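Local structure of BamaA.19900.a (Balamuthia mandrillaris, 6VZZ) at residues A[145-157]-A[188-200]. The protein binds beta-D-glucose and, as a glucokinase of the actin-like ATPase clan, probably phosphorylates it at the 6-hydroxyl with ATP. Numbering follows the deposited sequence.
With BGC (beta-D-glucopyranose), chain B.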
ATOM      1  N   ASN A 145      16.050   1.038   4.005  1.00 38.72           N
ATOM      2  CA  ASN A 145      15.212   1.871   4.854  1.00 36.33           C
ATOM      3  C   ASN A 145      15.145   1.259   6.252  1.00 34.97           C
ATOM      4  O   ASN A 145      15.322   0.048   6.430  1.00 33.22           O
ATOM      5  CB  ASN A 145      13.821   2.016   4.222  1.00 35.78           C
ATOM      6  CG  ASN A 145      12.818   2.703   5.127  1.00 34.42           C
ATOM      7  OD1 ASN A 145      12.160   2.048   5.942  1.00 35.83           O
ATOM      8  ND2 ASN A 145      12.671   4.018   4.970  1.00 31.42           N
ATOM      9  N   ASP A 146      14.921   2.112   7.256  1.00 33.89           N
ATOM     10  CA  ASP A 146      14.936   1.633   8.636  1.00 34.08           C
ATOM     11  C   ASP A 146      13.815   0.627   8.898  1.00 36.74           C
ATOM     12  O   ASP A 146      14.050  -0.417   9.521  1.00 40.38           O
ATOM     13  CB  ASP A 146      14.876   2.803   9.622  1.00 32.23           C
ATOM     14  CG  ASP A 146      13.659   3.703   9.423  1.00 37.00           C
ATOM     15  OD1 ASP A 146      13.050   3.690   8.327  1.00 36.62           O
ATOM     16  OD2 ASP A 146      13.322   4.454  10.372  1.00 37.48           O
ATOM     17  N   LEU A 147      12.595   0.899   8.421  1.00 32.84           N
ATOM     18  CA  LEU A 147      11.525  -0.082   8.610  1.00 35.82           C
ATOM     19  C   LEU A 147      11.753  -1.326   7.762  1.00 36.80           C
ATOM     20  O   LEU A 147      11.384  -2.433   8.172  1.00 34.17           O
ATOM     21  CB  LEU A 147      10.162   0.530   8.297  1.00 35.54           C
ATOM     22  CG  LEU A 147       9.364   0.978   9.526  1.00 33.52           C
ATOM     23  CD1 LEU A 147       8.886  -0.222  10.318  1.00 31.43           C
ATOM     24  CD2 LEU A 147      10.203   1.885  10.403  1.00 32.78           C
ATOM     25  N   GLU A 148      12.345  -1.160   6.579  1.00 34.08           N
ATOM     26  CA  GLU A 148      12.818  -2.314   5.831  1.00 33.90           C
ATOM     27  C   GLU A 148      13.792  -3.137   6.673  1.00 36.37           C
ATOM     28  O   GLU A 148      13.746  -4.374   6.663  1.00 37.13           O
ATOM     29  CB  GLU A 148      13.458  -1.833   4.526  1.00 36.81           C
ATOM     30  CG  GLU A 148      14.179  -2.894   3.716  1.00 35.13           C
ATOM     31  CD  GLU A 148      14.694  -2.357   2.386  1.00 38.90           C
ATOM     32  OE1 GLU A 148      14.748  -1.114   2.214  1.00 35.97           O
ATOM     33  OE2 GLU A 148      15.044  -3.182   1.507  1.00 44.36           O
ATOM     34  N   GLY A 149      14.660  -2.468   7.437  1.00 34.47           N
ATOM     35  CA  GLY A 149      15.527  -3.192   8.352  1.00 35.11           C
ATOM     36  C   GLY A 149      14.763  -3.883   9.469  1.00 39.25           C
ATOM     37  O   GLY A 149      15.110  -4.999   9.876  1.00 38.18           O
ATOM     38  N   THR A 150      13.718  -3.228   9.986  1.00 36.01           N
ATOM     39  CA  THR A 150      12.880  -3.848  11.009  1.00 38.07           C
ATOM     40  C   THR A 150      12.310  -5.167  10.512  1.00 36.67           C
ATOM     41  O   THR A 150      12.340  -6.182  11.220  1.00 34.90           O
ATOM     42  CB  THR A 150      11.742  -2.904  11.407  1.00 39.55           C
ATOM     43  OG1 THR A 150      12.277  -1.674  11.914  1.00 38.76           O
ATOM     44  CG2 THR A 150      10.861  -3.547  12.462  1.00 33.20           C
ATOM     45  N   CYS A 151      11.801  -5.174   9.280  1.00 34.87           N
ATOM     46  CA  CYS A 151      11.204  -6.392   8.750  1.00 36.87           C
ATOM     47  C   CYS A 151      12.222  -7.524   8.668  1.00 38.34           C
ATOM     48  O   CYS A 151      11.914  -8.666   9.040  1.00 39.24           O
ATOM     49  CB  CYS A 151      10.572  -6.110   7.392  1.00 33.79           C
ATOM     50  SG  CYS A 151       9.191  -4.955   7.537  1.00 35.48           S
ATOM     51  N   TYR A 152      13.443  -7.238   8.201  1.00 34.63           N
ATOM     52  CA  TYR A 152      14.448  -8.296   8.161  1.00 36.88           C
ATOM     53  C   TYR A 152      14.756  -8.800   9.563  1.00 37.93           C
ATOM     54  O   TYR A 152      14.951 -10.005   9.771  1.00 37.39           O
ATOM     55  CB  TYR A 152      15.720  -7.809   7.469  1.00 38.45           C
ATOM     56  CG  TYR A 152      15.575  -7.693   5.977  1.00 37.91           C
ATOM     57  CD1 TYR A 152      15.419  -8.831   5.185  1.00 40.19           C
ATOM     58  CD2 TYR A 152      15.587  -6.453   5.353  1.00 33.14           C
ATOM     59  CE1 TYR A 152      15.287  -8.732   3.810  1.00 39.60           C
ATOM     60  CE2 TYR A 152      15.443  -6.342   3.982  1.00 35.93           C
ATOM     61  CZ  TYR A 152      15.298  -7.483   3.218  1.00 39.97           C
ATOM     62  OH  TYR A 152      15.161  -7.373   1.857  1.00 43.61           O
ATOM     63  N   GLY A 153      14.775  -7.896  10.541  1.00 34.57           N
ATOM     64  CA  GLY A 153      14.929  -8.327  11.917  1.00 37.21           C
ATOM     65  C   GLY A 153      13.792  -9.220  12.369  1.00 40.88           C
ATOM     66  O   GLY A 153      14.015 -10.270  12.981  1.00 39.52           O
ATOM     67  N   VAL A 154      12.553  -8.807  12.078  1.00 40.36           N
ATOM     68  CA  VAL A 154      11.386  -9.609  12.435  1.00 39.29           C
ATOM     69  C   VAL A 154      11.452 -10.964  11.750  1.00 40.95           C
ATOM     70  O   VAL A 154      11.297 -12.010  12.391  1.00 41.93           O
ATOM     71  CB  VAL A 154      10.087  -8.870  12.072  1.00 38.94           C
ATOM     72  CG1 VAL A 154       8.901  -9.799  12.238  1.00 35.06           C
ATOM     73  CG2 VAL A 154       9.923  -7.633  12.923  1.00 35.15           C
ATOM     74  N   SER A 155      11.690 -10.960  10.433  1.00 37.42           N
ATOM     75  CA  SER A 155      11.743 -12.208   9.681  1.00 38.45           C
ATOM     76  C   SER A 155      12.834 -13.121  10.220  1.00 42.92           C
ATOM     77  O   SER A 155      12.638 -14.336  10.348  1.00 42.60           O
ATOM     78  CB  SER A 155      11.968 -11.915   8.200  1.00 40.50           C
ATOM     79  OG  SER A 155      12.134 -13.119   7.460  1.00 45.89           O
ATOM     80  N   SER A 156      13.988 -12.546  10.553  1.00 44.01           N
ATOM     81  CA  SER A 156      15.073 -13.325  11.135  1.00 42.33           C
ATOM     82  C   SER A 156      14.646 -13.977  12.448  1.00 44.59           C
ATOM     83  O   SER A 156      14.919 -15.160  12.682  1.00 47.07           O
ATOM     84  CB  SER A 156      16.286 -12.421  11.337  1.00 39.04           C
ATOM     85  OG  SER A 156      17.258 -13.073  12.117  1.00 52.14           O
ATOM     86  N   MET A 157      13.955 -13.228  13.310  1.00 45.02           N
ATOM     87  CA  MET A 157      13.541 -13.790  14.590  1.00 45.57           C
ATOM     88  C   MET A 157      12.400 -14.779  14.426  1.00 49.45           C
ATOM     89  O   MET A 157      12.300 -15.741  15.197  1.00 52.62           O
ATOM     90  CB  MET A 157      13.142 -12.677  15.549  1.00 47.25           C
ATOM     91  CG  MET A 157      14.286 -11.778  15.897  1.00 47.04           C
ATOM     92  SD  MET A 157      13.988 -10.892  17.417  1.00 63.28           S
ATOM     93  CE  MET A 157      15.641 -10.246  17.707  1.00 64.06           C
ATOM     94  N   VAL A 188       4.054  -3.779   9.279  1.00 31.42           N
ATOM     95  CA  VAL A 188       4.899  -3.356  10.394  1.00 33.55           C
ATOM     96  C   VAL A 188       4.873  -1.834  10.473  1.00 31.88           C
ATOM     97  O   VAL A 188       5.095  -1.153   9.465  1.00 33.27           O
ATOM     98  CB  VAL A 188       6.343  -3.871  10.252  1.00 33.16           C
ATOM     99  CG1 VAL A 188       7.197  -3.360  11.400  1.00 32.62           C
ATOM    100  CG2 VAL A 188       6.369  -5.390  10.183  1.00 29.83           C
ATOM    101  N   LEU A 189       4.592  -1.307  11.667  1.00 34.34           N
ATOM    102  CA  LEU A 189       4.548   0.129  11.940  1.00 34.81           C
ATOM    103  C   LEU A 189       5.441   0.446  13.131  1.00 34.73           C
ATOM    104  O   LEU A 189       5.498  -0.328  14.092  1.00 33.88           O
ATOM    105  CB  LEU A 189       3.117   0.628  12.255  1.00 29.06           C
ATOM    106  CG  LEU A 189       1.965   0.313  11.298  1.00 30.92           C
ATOM    107  CD1 LEU A 189       1.368  -1.049  11.594  1.00 34.94           C
ATOM    108  CD2 LEU A 189       0.907   1.379  11.386  1.00 31.42           C
ATOM    109  N   ALA A 190       6.110   1.601  13.084  1.00 35.27           N
ATOM    110  CA  ALA A 190       6.904   2.067  14.212  1.00 34.96           C
ATOM    111  C   ALA A 190       6.730   3.566  14.370  1.00 36.96           C
ATOM    112  O   ALA A 190       6.941   4.319  13.413  1.00 36.35           O
ATOM    113  CB  ALA A 190       8.390   1.727  14.048  1.00 31.59           C
ATOM    114  N   VAL A 191       6.371   3.990  15.583  1.00 38.42           N
ATOM    115  CA  VAL A 191       6.152   5.395  15.908  1.00 36.75           C
ATOM    116  C   VAL A 191       7.373   5.905  16.657  1.00 41.83           C
ATOM    117  O   VAL A 191       7.701   5.396  17.735  1.00 45.98           O
ATOM    118  CB  VAL A 191       4.880   5.593  16.743  1.00 36.57           C
ATOM    119  CG1 VAL A 191       4.590   7.077  16.938  1.00 41.53           C
ATOM    120  CG2 VAL A 191       3.702   4.895  16.099  1.00 37.55           C
ATOM    121  N   GLY A 192       8.033   6.918  16.095  1.00 39.91           N
ATOM    122  CA  GLY A 192       9.205   7.517  16.697  1.00 38.04           C
ATOM    123  C   GLY A 192       9.358   8.962  16.265  1.00 41.67           C
ATOM    124  O   GLY A 192       8.408   9.750  16.374  1.00 44.28           O
ATOM    125  N   THR A 193      10.546   9.334  15.785  1.00 40.73           N
ATOM    126  CA  THR A 193      10.704  10.656  15.184  1.00 43.15           C
ATOM    127  C   THR A 193       9.783  10.805  13.982  1.00 42.30           C
ATOM    128  O   THR A 193       9.233  11.888  13.742  1.00 43.40           O
ATOM    129  CB  THR A 193      12.160  10.894  14.775  1.00 45.08           C
ATOM    130  OG1 THR A 193      13.021  10.590  15.877  1.00 48.37           O
ATOM    131  CG2 THR A 193      12.372  12.346  14.364  1.00 45.02           C
ATOM    132  N   GLY A 194       9.590   9.718  13.226  1.00 38.23           N
ATOM    133  CA  GLY A 194       8.620   9.685  12.152  1.00 38.35           C
ATOM    134  C   GLY A 194       7.688   8.496  12.296  1.00 41.70           C
ATOM    135  O   GLY A 194       7.789   7.714  13.244  1.00 43.50           O
ATOM    136  N   LEU A 195       6.763   8.388  11.339  1.00 38.97           N
ATOM    137  CA  LEU A 195       5.891   7.225  11.218  1.00 37.14           C
ATOM    138  C   LEU A 195       6.482   6.283  10.172  1.00 39.11           C
ATOM    139  O   LEU A 195       6.450   6.576   8.969  1.00 36.49           O
ATOM    140  CB  LEU A 195       4.473   7.639  10.846  1.00 36.91           C
ATOM    141  CG  LEU A 195       3.484   6.482  10.669  1.00 36.04           C
ATOM    142  CD1 LEU A 195       3.653   5.468  11.787  1.00 33.54           C
ATOM    143  CD2 LEU A 195       2.054   7.006  10.613  1.00 36.47           C
ATOM    144  N   GLY A 196       7.018   5.156  10.630  1.00 35.04           N
ATOM    145  CA  GLY A 196       7.629   4.177   9.753  1.00 32.90           C
ATOM    146  C   GLY A 196       6.662   3.048   9.435  1.00 36.61           C
ATOM    147  O   GLY A 196       5.964   2.547  10.321  1.00 35.38           O
ATOM    148  N   ILE A 197       6.642   2.643   8.164  1.00 33.11           N
ATOM    149  CA  ILE A 197       5.727   1.604   7.700  1.00 35.08           C
ATOM    150  C   ILE A 197       6.398   0.767   6.616  1.00 34.35           C
ATOM    151  O   ILE A 197       6.920   1.308   5.635  1.00 36.19           O
ATOM    152  CB  ILE A 197       4.412   2.210   7.176  1.00 35.13           C
ATOM    153  CG1 ILE A 197       3.595   2.790   8.335  1.00 32.68           C
ATOM    154  CG2 ILE A 197       3.614   1.159   6.431  1.00 32.48           C
ATOM    155  CD1 ILE A 197       2.357   3.481   7.913  1.00 33.31           C
ATOM    156  N   ALA A 198       6.370  -0.555   6.787  1.00 32.56           N
ATOM    157  CA  ALA A 198       6.814  -1.504   5.778  1.00 32.28           C
ATOM    158  C   ALA A 198       5.905  -2.728   5.844  1.00 35.91           C
ATOM    159  O   ALA A 198       5.059  -2.846   6.734  1.00 34.44           O
ATOM    160  CB  ALA A 198       8.283  -1.881   5.982  1.00 31.86           C
ATOM    161  N   THR A 199       6.067  -3.652   4.898  1.00 32.85           N
ATOM    162  CA  THR A 199       5.215  -4.836   4.854  1.00 34.12           C
ATOM    163  C   THR A 199       6.047  -6.081   4.590  1.00 36.81           C
ATOM    164  O   THR A 199       6.862  -6.104   3.664  1.00 35.68           O
ATOM    165  CB  THR A 199       4.133  -4.716   3.770  1.00 35.14           C
ATOM    166  OG1 THR A 199       3.353  -3.541   4.001  1.00 36.11           O
ATOM    167  CG2 THR A 199       3.204  -5.938   3.790  1.00 33.61           C
ATOM    168  N   LEU A 200       5.827  -7.114   5.400  1.00 38.45           N
ATOM    169  CA  LEU A 200       6.363  -8.445   5.140  1.00 37.72           C
ATOM    170  C   LEU A 200       5.413  -9.159   4.185  1.00 35.84           C
ATOM    171  O   LEU A 200       4.242  -9.359   4.512  1.00 39.34           O
ATOM    172  CB  LEU A 200       6.519  -9.226   6.446  1.00 38.07           C
ATOM    173  CG  LEU A 200       7.661  -8.821   7.390  1.00 38.01           C
ATOM    174  CD1 LEU A 200       7.426  -9.319   8.805  1.00 35.10           C
ATOM    175  CD2 LEU A 200       8.997  -9.345   6.870  1.00 40.09           C
TER
HETATM  176  C2  BGC B 401      10.567   8.446   6.742  1.00 34.07           C
HETATM  177  C3  BGC B 401      10.615   6.934   6.596  1.00 34.86           C
HETATM  178  C4  BGC B 401      11.023   6.293   7.917  1.00 35.95           C
HETATM  179  C5  BGC B 401      10.093   6.779   9.023  1.00 37.40           C
HETATM  180  C6  BGC B 401      10.432   6.240  10.392  1.00 34.53           C
HETATM  181  C1  BGC B 401       9.646   8.801   7.899  1.00 35.01           C
HETATM  182  O1  BGC B 401       9.499  10.169   8.024  1.00 39.30           O
HETATM  183  O2  BGC B 401      10.106   9.042   5.536  1.00 36.32           O
HETATM  184  O3  BGC B 401      11.509   6.562   5.556  1.00 35.93           O
HETATM  185  O4  BGC B 401      10.914   4.881   7.827  1.00 32.47           O
HETATM  186  O5  BGC B 401      10.156   8.210   9.091  1.00 36.44           O
HETATM  187  O6  BGC B 401      11.810   6.370  10.677  1.00 37.00           O
HETATM  188  O   HOH W   1       9.662   1.144   4.972  1.00 34.51           O
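L147 lies over the backbone of G196, its CD2 on the glycine CA and its two methyls parted: CD1 meets V188 CG1 at 3.7 Å, while CD2 turns to A190 CB. The two branches thus straddle the hairpin formed by strands 188-191 and 195-200. One turn on, C151 SG rests on A198 CB at 3.6 Å and reaches V188 CG2; the first torsion, -65°, turns the sulfur away from the carbonyl carbon and over the sheet. L200 closes the row, CD2 against C151 CB and CD1 against V154 CG1. Helix 146-157 thus packs on one face of the hairpin, its axis passing 7.3 Å from that of strand 195-200, with their N-to-C directions 45° apart, whereas helix 303-327 touches L189 and I197 on the other face. The hairpin belongs to the six-stranded sheet of one lobe, and the glucose lies in the cleft where its turn and the helix start come together, as in actin-like sugar kinases. D146 spans two sugar hydroxyls, OD1 accepting from O4 and OD2 from O6 of the glucose. N145 ND2 donates to glucose O3 at 2.9 Å and also to G103 O. A capping box helps to orient this amide: N145 OD1 takes E148 N on a lone pair in the carbonyl plane (C=O...N 128°), and E148 OE1 accepts N145 N from above its carboxylate plane. A water 2.8 Å from N145 OD1 also lies within hydrogen-bonding distance of I197 O, so it can link the cap to the strand.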